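Local coordinates for CELL division protein FTSZ homolog 1 (Methanocaldococcus jannaschii, PDB 2VAP) that binds GTP, very probably hydrolyses it, and probably polymerises into the contractile ring that marks the division site and recruits other division proteins, at residues 49-54 with 210-215; 129-132 with 136-139; 160-165 with 194-199. All coordinates share one frame; numbering follows the deposited sequence.

Contact 1: 49-54 with 210-215. With GDP (guanosine-5'-diphosphate), chain B.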
loop_
_atom_site.group_PDB
_atom_site.type_symbol
_atom_site.label_atom_id
_atom_site.label_comp_id
_atom_site.label_asym_id
_atom_site.label_seq_id
_atom_site.Cartn_x
_atom_site.Cartn_y
_atom_site.Cartn_z
ATOM N N GLY A 49 -5.886 4.277 -9.363
ATOM C CA GLY A 49 -4.474 4.468 -9.034
ATOM C C GLY A 49 -4.018 5.909 -9.183
ATOM O O GLY A 49 -3.278 6.420 -8.341
ATOM N N ASN A 50 -4.462 6.561 -10.257
ATOM C CA ASN A 50 -4.168 7.974 -10.487
ATOM C C ASN A 50 -4.781 8.867 -9.411
ATOM O O ASN A 50 -4.137 9.801 -8.932
ATOM C CB ASN A 50 -4.651 8.415 -11.873
ATOM C CG ASN A 50 -3.748 7.930 -12.997
ATOM O OD1 ASN A 50 -2.865 7.089 -12.801
ATOM N ND2 ASN A 50 -3.972 8.461 -14.190
ATOM N N ASN A 51 -6.023 8.561 -9.035
ATOM C CA ASN A 51 -6.719 9.269 -7.962
ATOM C C ASN A 51 -5.964 9.162 -6.638
ATOM O O ASN A 51 -5.862 10.140 -5.892
ATOM C CB ASN A 51 -8.148 8.736 -7.808
ATOM C CG ASN A 51 -9.007 9.606 -6.906
ATOM O OD1 ASN A 51 -9.095 10.821 -7.088
ATOM N ND2 ASN A 51 -9.654 8.981 -5.931
ATOM N N THR A 52 -5.427 7.973 -6.366
ATOM C CA THR A 52 -4.601 7.732 -5.183
ATOM C C THR A 52 -3.340 8.602 -5.212
ATOM O O THR A 52 -3.004 9.245 -4.215
ATOM C CB THR A 52 -4.231 6.230 -5.043
ATOM O OG1 THR A 52 -5.429 5.446 -4.962
ATOM C CG2 THR A 52 -3.393 5.980 -3.793
ATOM N N ILE A 53 -2.662 8.629 -6.360
ATOM C CA ILE A 53 -1.451 9.438 -6.538
ATOM C C ILE A 53 -1.713 10.933 -6.312
ATOM O O ILE A 53 -0.941 11.601 -5.621
ATOM C CB ILE A 53 -0.793 9.197 -7.931
ATOM C CG1 ILE A 53 -0.225 7.773 -8.035
ATOM C CG2 ILE A 53 0.287 10.242 -8.230
ATOM C CD1 ILE A 53 0.974 7.471 -7.130
ATOM N N THR A 54 -2.803 11.441 -6.892
ATOM C CA THR A 54 -3.197 12.845 -6.740
ATOM C C THR A 54 -3.326 13.227 -5.265
ATOM O O THR A 54 -2.781 14.246 -4.831
ATOM C CB THR A 54 -4.525 13.147 -7.478
ATOM O OG1 THR A 54 -4.363 12.895 -8.877
ATOM C CG2 THR A 54 -4.947 14.602 -7.285
ATOM N N VAL A 210 -14.589 6.266 0.486
ATOM C CA VAL A 210 -14.081 5.541 1.653
ATOM C C VAL A 210 -12.892 4.676 1.230
ATOM O O VAL A 210 -11.874 4.622 1.926
ATOM C CB VAL A 210 -15.187 4.680 2.327
ATOM C CG1 VAL A 210 -14.620 3.864 3.485
ATOM C CG2 VAL A 210 -16.328 5.565 2.819
ATOM N N ALA A 211 -13.025 4.020 0.076
ATOM C CA ALA A 211 -11.946 3.221 -0.508
ATOM C C ALA A 211 -10.703 4.069 -0.781
ATOM O O ALA A 211 -9.575 3.596 -0.612
ATOM C CB ALA A 211 -12.419 2.533 -1.782
ATOM N N ASP A 212 -10.922 5.318 -1.195
ATOM C CA ASP A 212 -9.840 6.287 -1.386
ATOM C C ASP A 212 -9.047 6.494 -0.101
ATOM O O ASP A 212 -7.819 6.401 -0.103
ATOM C CB ASP A 212 -10.393 7.638 -1.853
ATOM C CG ASP A 212 -10.904 7.608 -3.281
ATOM O OD1 ASP A 212 -10.523 6.697 -4.044
ATOM O OD2 ASP A 212 -11.683 8.514 -3.641
ATOM N N GLU A 213 -9.765 6.769 0.989
ATOM C CA GLU A 213 -9.156 7.037 2.292
ATOM C C GLU A 213 -8.352 5.848 2.809
ATOM O O GLU A 213 -7.271 6.023 3.374
ATOM C CB GLU A 213 -10.225 7.431 3.320
ATOM C CG GLU A 213 -10.964 8.733 3.013
ATOM C CD GLU A 213 -10.064 9.961 3.041
ATOM O OE1 GLU A 213 -10.254 10.849 2.183
ATOM O OE2 GLU A 213 -9.172 10.043 3.913
ATOM N N VAL A 214 -8.887 4.646 2.607
ATOM C CA VAL A 214 -8.231 3.414 3.044
ATOM C C VAL A 214 -6.938 3.172 2.262
ATOM O O VAL A 214 -5.906 2.843 2.852
ATOM C CB VAL A 214 -9.192 2.197 2.955
ATOM C CG1 VAL A 214 -8.453 0.888 3.190
ATOM C CG2 VAL A 214 -10.328 2.351 3.959
ATOM N N LEU A 215 -6.998 3.355 0.943
ATOM C CA LEU A 215 -5.816 3.242 0.084
ATOM C C LEU A 215 -4.732 4.247 0.470
ATOM O O LEU A 215 -3.552 3.896 0.537
ATOM C CB LEU A 215 -6.191 3.412 -1.392
ATOM C CG LEU A 215 -6.614 2.171 -2.178
ATOM C CD1 LEU A 215 -7.292 2.575 -3.480
ATOM C CD2 LEU A 215 -5.424 1.250 -2.450
HETATM P PB GDP B . -8.987 1.306 -14.954
HETATM O O1B GDP B . -9.304 0.659 -16.280
HETATM O O2B GDP B . -8.697 2.774 -15.167
HETATM O O3B GDP B . -7.785 0.627 -14.345
HETATM O O3A GDP B . -10.270 1.120 -14.001
HETATM P PA GDP B . -10.544 1.996 -12.676
HETATM O O1A GDP B . -9.266 2.365 -11.966
HETATM O O2A GDP B . -11.376 3.216 -12.992
HETATM O "O5'" GDP B . -11.405 0.980 -11.777
HETATM C "C5'" GDP B . -10.870 -0.292 -11.423
HETATM C "C4'" GDP B . -11.398 -0.694 -10.056
HETATM O "O4'" GDP B . -11.055 0.300 -9.086
HETATM C "C3'" GDP B . -12.914 -0.795 -10.049
HETATM O "O3'" GDP B . -13.351 -2.132 -10.313
HETATM C "C2'" GDP B . -13.312 -0.309 -8.669
HETATM O "O2'" GDP B . -13.384 -1.405 -7.754
HETATM C "C1'" GDP B . -12.171 0.598 -8.243
HETATM N N9 GDP B . -12.526 2.039 -8.365
HETATM C C8 GDP B . -13.204 2.646 -9.363
HETATM N N7 GDP B . -13.333 3.980 -9.132
HETATM C C5 GDP B . -12.721 4.245 -7.961
HETATM C C6 GDP B . -12.475 5.443 -7.119
HETATM O O6 GDP B . -12.890 6.569 -7.467
HETATM N N1 GDP B . -11.794 5.280 -5.971
HETATM C C2 GDP B . -11.332 4.077 -5.569
HETATM N N2 GDP B . -10.652 3.986 -4.401
HETATM N N3 GDP B . -11.522 2.943 -6.290
HETATM C C4 GDP B . -12.193 2.964 -7.467
HETATM O O HOH W 1 -6.840 6.788 -2.837
#
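Asp212 on helix 204-227 and Asn51 on helix 46-59 meet at the guanine edge of the bound GDP, where recognition of the base doubles as a contact between two helices. From CB the aspartate runs with CG anti to its carbonyl carbon (chi1 -71°), which swings the carboxylate off the helix into the gap. OD1 of Asp212 accepts from both GDP N1 and GDP N2, each at 2.7 Å, in a forked and somewhat bent pair of bonds with N-H...O angles near 140°. Asn51 ND2 sits over the carboxylate, above its plane, 3.2 Å from Asp212 CG and 3.1 Å from both OD1 and OD2, and the amide and carboxylate planes are turned 59° apart. Beside this, between the same helices, Leu215 CD1 packs against Thr52 OG1 at 3.7 Å and reaches N2 of GDP at 3.8 Å. That hydroxyl is hydrogen-bonded to Ala48 O one helical turn back, and a water links Thr52 OG1 to the backbone O of Asp212. With an alanine in place of Asp212 the N1 and N2 hydrogens of guanine would probably lose their shared acceptor, and Asn51 ND2 its carboxylate neighbour. A carboxylate set against the N1-H and the exocyclic N2 amine suits guanine, since adenine has neither a hydrogen on N1 nor an amine on C2, and the negative charge probably strengthens both bonds.

Contact 2: 129-132 with 136-139. With GDP (guanosine-5'-diphosphate), chain B.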
loop_
_atom_site.group_PDB
_atom_site.type_symbol
_atom_site.label_atom_id
_atom_site.label_comp_id
_atom_site.label_asym_id
_atom_site.label_seq_id
_atom_site.Cartn_x
_atom_site.Cartn_y
_atom_site.Cartn_z
ATOM N N CYS A 129 -3.251 0.328 -7.360
ATOM C CA CYS A 129 -4.365 0.453 -8.291
ATOM C C CYS A 129 -5.609 -0.211 -7.720
ATOM O O CYS A 129 -5.538 -0.946 -6.731
ATOM C CB CYS A 129 -4.020 -0.185 -9.645
ATOM S SG CYS A 129 -3.936 -1.990 -9.635
ATOM N N GLY A 130 -6.750 0.064 -8.342
ATOM C CA GLY A 130 -7.953 -0.716 -8.107
ATOM C C GLY A 130 -8.002 -1.808 -9.156
ATOM O O GLY A 130 -8.080 -1.518 -10.350
ATOM N N LEU A 131 -7.925 -3.061 -8.720
ATOM C CA LEU A 131 -8.014 -4.187 -9.646
ATOM C C LEU A 131 -9.459 -4.387 -10.084
ATOM O O LEU A 131 -10.389 -4.140 -9.314
ATOM C CB LEU A 131 -7.456 -5.470 -9.024
ATOM C CG LEU A 131 -5.950 -5.556 -8.748
ATOM C CD1 LEU A 131 -5.644 -6.811 -7.954
ATOM C CD2 LEU A 131 -5.127 -5.526 -10.034
ATOM N N GLY A 132 -9.638 -4.820 -11.329
ATOM C CA GLY A 132 -10.971 -5.038 -11.882
ATOM C C GLY A 132 -11.206 -4.334 -13.204
ATOM O O GLY A 132 -12.026 -4.777 -14.009
ATOM N N GLY A 136 -5.360 -0.571 -14.815
ATOM C CA GLY A 136 -4.777 -1.013 -13.549
ATOM C C GLY A 136 -4.467 -2.498 -13.535
ATOM O O GLY A 136 -3.323 -2.896 -13.315
ATOM N N THR A 137 -5.489 -3.311 -13.792
ATOM C CA THR A 137 -5.360 -4.769 -13.803
ATOM C C THR A 137 -4.274 -5.245 -14.769
ATOM O O THR A 137 -3.520 -6.170 -14.460
ATOM C CB THR A 137 -6.697 -5.448 -14.176
ATOM O OG1 THR A 137 -7.773 -4.825 -13.462
ATOM C CG2 THR A 137 -6.664 -6.928 -13.838
ATOM N N GLY A 138 -4.198 -4.604 -15.932
ATOM C CA GLY A 138 -3.234 -4.981 -16.959
ATOM C C GLY A 138 -1.819 -4.493 -16.712
ATOM O O GLY A 138 -0.861 -5.248 -16.890
ATOM N N SER A 139 -1.687 -3.235 -16.297
ATOM C CA SER A 139 -0.375 -2.591 -16.187
ATOM C C SER A 139 0.360 -2.866 -14.873
ATOM O O SER A 139 1.590 -2.915 -14.854
ATOM C CB SER A 139 -0.486 -1.082 -16.418
ATOM O OG SER A 139 -1.207 -0.453 -15.373
HETATM P PB GDP B . -8.987 1.306 -14.954
HETATM O O1B GDP B . -9.304 0.659 -16.280
HETATM O O2B GDP B . -8.697 2.774 -15.167
HETATM O O3B GDP B . -7.785 0.627 -14.345
HETATM O O3A GDP B . -10.270 1.120 -14.001
HETATM P PA GDP B . -10.544 1.996 -12.676
HETATM O O1A GDP B . -9.266 2.365 -11.966
HETATM O O2A GDP B . -11.376 3.216 -12.992
HETATM O "O5'" GDP B . -11.405 0.980 -11.777
HETATM C "C5'" GDP B . -10.870 -0.292 -11.423
HETATM C "C4'" GDP B . -11.398 -0.694 -10.056
HETATM O "O4'" GDP B . -11.055 0.300 -9.086
HETATM C "C3'" GDP B . -12.914 -0.795 -10.049
HETATM O "O3'" GDP B . -13.351 -2.132 -10.313
HETATM C "C2'" GDP B . -13.312 -0.309 -8.669
HETATM O "O2'" GDP B . -13.384 -1.405 -7.754
HETATM C "C1'" GDP B . -12.171 0.598 -8.243
HETATM N N9 GDP B . -12.526 2.039 -8.365
HETATM C C8 GDP B . -13.204 2.646 -9.363
HETATM N N7 GDP B . -13.333 3.980 -9.132
HETATM C C5 GDP B . -12.721 4.245 -7.961
HETATM C C6 GDP B . -12.475 5.443 -7.119
HETATM O O6 GDP B . -12.890 6.569 -7.467
HETATM N N1 GDP B . -11.794 5.280 -5.971
HETATM C C2 GDP B . -11.332 4.077 -5.569
HETATM N N2 GDP B . -10.652 3.986 -4.401
HETATM N N3 GDP B . -11.522 2.943 -6.290
HETATM C C4 GDP B . -12.193 2.964 -7.467
HETATM O O HOH W 2 -7.949 -1.753 -13.014
#
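Thr137 turns its OG1 anti to the carbonyl carbon, beside its own N (chi1 -45°), and this aims the hydroxyl oxygen at the amide of Gly132, which donates to Thr137 OG1 at 2.8 Å and 154°. The same hydroxyl is hydrogen-bonded to Gly133 O, so one side chain ties the start of the helix to the turn before it. Cys129, with SG held between N and the carbonyl carbon, brings its sulfur to 3.8 Å from Gly136 O. Strand 124-130, the glycine-rich turn and helix 135-149 open a beta-alpha-beta unit, and the turn is the tubulin/FtsZ signature loop that wraps the phosphates. Gly136 N donates to GDP O3B at 2.7 Å, nearly straight at 165°. A water extends this grip: it donates to Gly130 O and to O3B of GDP and accepts from Thr137 N at 3.0 Å. Glycines matter at both ends: a CB on Gly136 would press on Gly130 O and Cys129 CB, one on Gly130 would collide with GDP O4', and one on Gly132 would jam against the preceding carbonyl O. Leu131 CD2 rests 3.9 Å from Thr137 CA, and the leucine also packs on helix 167-181.

Contact 3: 160-165 with 194-199. With GDP (guanosine-5'-diphosphate), chain B.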
loop_
_atom_site.group_PDB
_atom_site.type_symbol
_atom_site.label_atom_id
_atom_site.label_comp_id
_atom_site.label_asym_id
_atom_site.label_seq_id
_atom_site.Cartn_x
_atom_site.Cartn_y
_atom_site.Cartn_z
ATOM N N LEU A 160 -9.565 -5.114 -4.328
ATOM C CA LEU A 160 -10.471 -5.944 -5.108
ATOM C C LEU A 160 -11.833 -5.249 -5.132
ATOM O O LEU A 160 -12.201 -4.597 -4.156
ATOM C CB LEU A 160 -10.588 -7.346 -4.504
ATOM C CG LEU A 160 -9.344 -8.243 -4.524
ATOM C CD1 LEU A 160 -9.609 -9.515 -3.739
ATOM C CD2 LEU A 160 -8.896 -8.572 -5.946
ATOM N N PRO A 161 -12.579 -5.378 -6.246
ATOM C CA PRO A 161 -13.831 -4.633 -6.419
ATOM C C PRO A 161 -14.950 -5.047 -5.459
ATOM O O PRO A 161 -14.896 -6.128 -4.866
ATOM C CB PRO A 161 -14.231 -4.956 -7.864
ATOM C CG PRO A 161 -13.586 -6.255 -8.154
ATOM C CD PRO A 161 -12.286 -6.228 -7.414
ATOM N N PHE A 162 -15.947 -4.174 -5.313
ATOM C CA PHE A 162 -17.173 -4.493 -4.586
ATOM C C PHE A 162 -17.951 -5.556 -5.354
ATOM O O PHE A 162 -17.876 -5.615 -6.583
ATOM C CB PHE A 162 -18.055 -3.250 -4.438
ATOM C CG PHE A 162 -17.434 -2.140 -3.633
ATOM C CD1 PHE A 162 -17.520 -2.135 -2.244
ATOM C CD2 PHE A 162 -16.789 -1.083 -4.266
ATOM C CE1 PHE A 162 -16.965 -1.097 -1.496
ATOM C CE2 PHE A 162 -16.227 -0.043 -3.526
ATOM C CZ PHE A 162 -16.315 -0.052 -2.138
ATOM N N VAL A 163 -18.708 -6.383 -4.633
ATOM C CA VAL A 163 -19.521 -7.429 -5.262
ATOM C C VAL A 163 -20.528 -6.848 -6.265
ATOM O O VAL A 163 -20.762 -7.437 -7.324
ATOM C CB VAL A 163 -20.228 -8.326 -4.205
ATOM C CG1 VAL A 163 -21.292 -9.209 -4.850
ATOM C CG2 VAL A 163 -19.206 -9.190 -3.476
ATOM N N MET A 164 -21.095 -5.685 -5.944
ATOM C CA MET A 164 -22.105 -5.060 -6.806
ATOM C C MET A 164 -21.555 -4.579 -8.157
ATOM O O MET A 164 -22.323 -4.205 -9.047
ATOM C CB MET A 164 -22.846 -3.933 -6.072
ATOM C CG MET A 164 -22.067 -2.638 -5.900
ATOM S SD MET A 164 -23.129 -1.285 -5.349
ATOM C CE MET A 164 -23.366 -1.712 -3.629
ATOM N N GLU A 165 -20.231 -4.600 -8.303
ATOM C CA GLU A 165 -19.585 -4.250 -9.571
ATOM C C GLU A 165 -19.709 -5.364 -10.611
ATOM O O GLU A 165 -19.521 -5.125 -11.806
ATOM C CB GLU A 165 -18.114 -3.887 -9.355
ATOM C CG GLU A 165 -17.894 -2.652 -8.496
ATOM C CD GLU A 165 -16.453 -2.191 -8.511
ATOM O OE1 GLU A 165 -15.923 -1.951 -9.617
ATOM O OE2 GLU A 165 -15.854 -2.067 -7.421
ATOM N N LYS A 194 -15.415 -5.603 2.011
ATOM C CA LYS A 194 -15.377 -5.555 3.476
ATOM C C LYS A 194 -15.567 -4.144 4.046
ATOM O O LYS A 194 -15.849 -3.989 5.236
ATOM C CB LYS A 194 -14.090 -6.193 4.018
ATOM C CG LYS A 194 -13.886 -7.664 3.631
ATOM C CD LYS A 194 -15.049 -8.570 4.049
ATOM C CE LYS A 194 -14.991 -8.937 5.522
ATOM N NZ LYS A 194 -15.934 -10.040 5.859
ATOM N N LEU A 195 -15.425 -3.126 3.198
ATOM C CA LEU A 195 -15.705 -1.744 3.600
ATOM C C LEU A 195 -17.180 -1.561 3.955
ATOM O O LEU A 195 -17.529 -0.691 4.755
ATOM C CB LEU A 195 -15.305 -0.754 2.502
ATOM C CG LEU A 195 -13.825 -0.666 2.119
ATOM C CD1 LEU A 195 -13.665 0.141 0.845
ATOM C CD2 LEU A 195 -12.996 -0.069 3.246
ATOM N N PHE A 196 -18.033 -2.396 3.365
ATOM C CA PHE A 196 -19.467 -2.369 3.648
ATOM C C PHE A 196 -19.821 -2.933 5.029
ATOM O O PHE A 196 -20.974 -2.853 5.458
ATOM C CB PHE A 196 -20.254 -3.086 2.547
ATOM C CG PHE A 196 -20.493 -2.248 1.315
ATOM C CD1 PHE A 196 -20.845 -0.903 1.421
ATOM C CD2 PHE A 196 -20.393 -2.814 0.047
ATOM C CE1 PHE A 196 -21.075 -0.129 0.284
ATOM C CE2 PHE A 196 -20.626 -2.050 -1.096
ATOM C CZ PHE A 196 -20.964 -0.704 -0.976
ATOM N N GLU A 197 -18.835 -3.505 5.717
ATOM C CA GLU A 197 -19.001 -3.882 7.120
ATOM C C GLU A 197 -18.695 -2.688 8.023
ATOM O O GLU A 197 -19.212 -2.593 9.138
ATOM C CB GLU A 197 -18.121 -5.081 7.486
ATOM C CG GLU A 197 -18.617 -6.408 6.917
ATOM C CD GLU A 197 -17.874 -7.620 7.463
ATOM O OE1 GLU A 197 -17.096 -7.478 8.431
ATOM O OE2 GLU A 197 -18.077 -8.726 6.919
ATOM N N ILE A 198 -17.857 -1.780 7.527
ATOM C CA ILE A 198 -17.523 -0.545 8.237
ATOM C C ILE A 198 -18.597 0.517 7.990
ATOM O O ILE A 198 -19.060 1.169 8.930
ATOM C CB ILE A 198 -16.120 -0.006 7.837
ATOM C CG1 ILE A 198 -15.049 -1.085 8.045
ATOM C CG2 ILE A 198 -15.776 1.256 8.636
ATOM C CD1 ILE A 198 -13.716 -0.793 7.367
ATOM N N VAL A 199 -18.990 0.679 6.727
ATOM C CA VAL A 199 -20.050 1.621 6.350
ATOM C C VAL A 199 -21.188 0.931 5.571
ATOM O O VAL A 199 -21.290 1.078 4.350
ATOM C CB VAL A 199 -19.495 2.858 5.574
ATOM C CG1 VAL A 199 -18.806 3.824 6.529
ATOM C CG2 VAL A 199 -18.547 2.441 4.444
HETATM P PB GDP B . -8.987 1.306 -14.954
HETATM O O1B GDP B . -9.304 0.659 -16.280
HETATM O O2B GDP B . -8.697 2.774 -15.167
HETATM O O3B GDP B . -7.785 0.627 -14.345
HETATM O O3A GDP B . -10.270 1.120 -14.001
HETATM P PA GDP B . -10.544 1.996 -12.676
HETATM O O1A GDP B . -9.266 2.365 -11.966
HETATM O O2A GDP B . -11.376 3.216 -12.992
HETATM O "O5'" GDP B . -11.405 0.980 -11.777
HETATM C "C5'" GDP B . -10.870 -0.292 -11.423
HETATM C "C4'" GDP B . -11.398 -0.694 -10.056
HETATM O "O4'" GDP B . -11.055 0.300 -9.086
HETATM C "C3'" GDP B . -12.914 -0.795 -10.049
HETATM O "O3'" GDP B . -13.351 -2.132 -10.313
HETATM C "C2'" GDP B . -13.312 -0.309 -8.669
HETATM O "O2'" GDP B . -13.384 -1.405 -7.754
HETATM C "C1'" GDP B . -12.171 0.598 -8.243
HETATM N N9 GDP B . -12.526 2.039 -8.365
HETATM C C8 GDP B . -13.204 2.646 -9.363
HETATM N N7 GDP B . -13.333 3.980 -9.132
HETATM C C5 GDP B . -12.721 4.245 -7.961
HETATM C C6 GDP B . -12.475 5.443 -7.119
HETATM O O6 GDP B . -12.890 6.569 -7.467
HETATM N N1 GDP B . -11.794 5.280 -5.971
HETATM C C2 GDP B . -11.332 4.077 -5.569
HETATM N N2 GDP B . -10.652 3.986 -4.401
HETATM N N3 GDP B . -11.522 2.943 -6.290
HETATM C C4 GDP B . -12.193 2.964 -7.467
#
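Aromatic packing carries the meeting of Phe162 with Phe196. Their ring centroids lie 4.9 Å apart with planes at 45°, an oblique pair in which Phe162 CE1 sits over one face of the Phe196 ring, offset toward its rim. The closest approach is 3.3 Å, from Phe162 CD1 to Phe196 CE2. Aliphatic contacts flank the rings: Leu195 CD1 touches Phe162 CZ at 4.0 Å, and the methyl CE of Met164, carried round by a bend at chi3 (75°), reaches Phe196 CZ at 3.7 Å. Phe208 of helix 204-227 also meets the Phe162 ring, which thus packs on both that helix and the short helix 195-198. In the Rossmann-like GTPase domain, 160-165 is the loop that leaves the C-terminal end of strand 153-160 and runs past the ribose, Pro161 beside its hydroxyls, before helix 167-181. Polar bonds occupy the nucleotide side of this loop. Glu165 gives one carboxylate oxygen to each ribose hydroxyl: OE1 accepts from GDP O3' and OE2 from GDP O2' (2.6 Å). Glu165 OE2 takes a second bond, 3.0 Å from Phe162 N, whose hydrogen comes from above the carboxylate plane.

In the fold
The three contacts lie round one nucleotide, each touching GDP. Along the chain, contacts 2 and 3 follow one another inside the loop closed by contact 1. Their centres lie about 13 Å (contacts 1 and 2), 15 Å (1 and 3) and 17 Å (2 and 3) apart. Contacts 2 and 3 begin at neighbouring strands of the six-stranded parallel sheet, 124-130 and 153-160, and touch where Leu131 packs on Pro161 and Leu160. Contact 3 also meets contact 1, through Leu195 packed on Ala211 and Val214, whereas contacts 1 and 2 do not touch but share GDP. Helix 204-227, which carries the base-binding Asp212, also packs on strand 249-256 of the second sheet, so the nucleotide site adjoins the C-terminal domain.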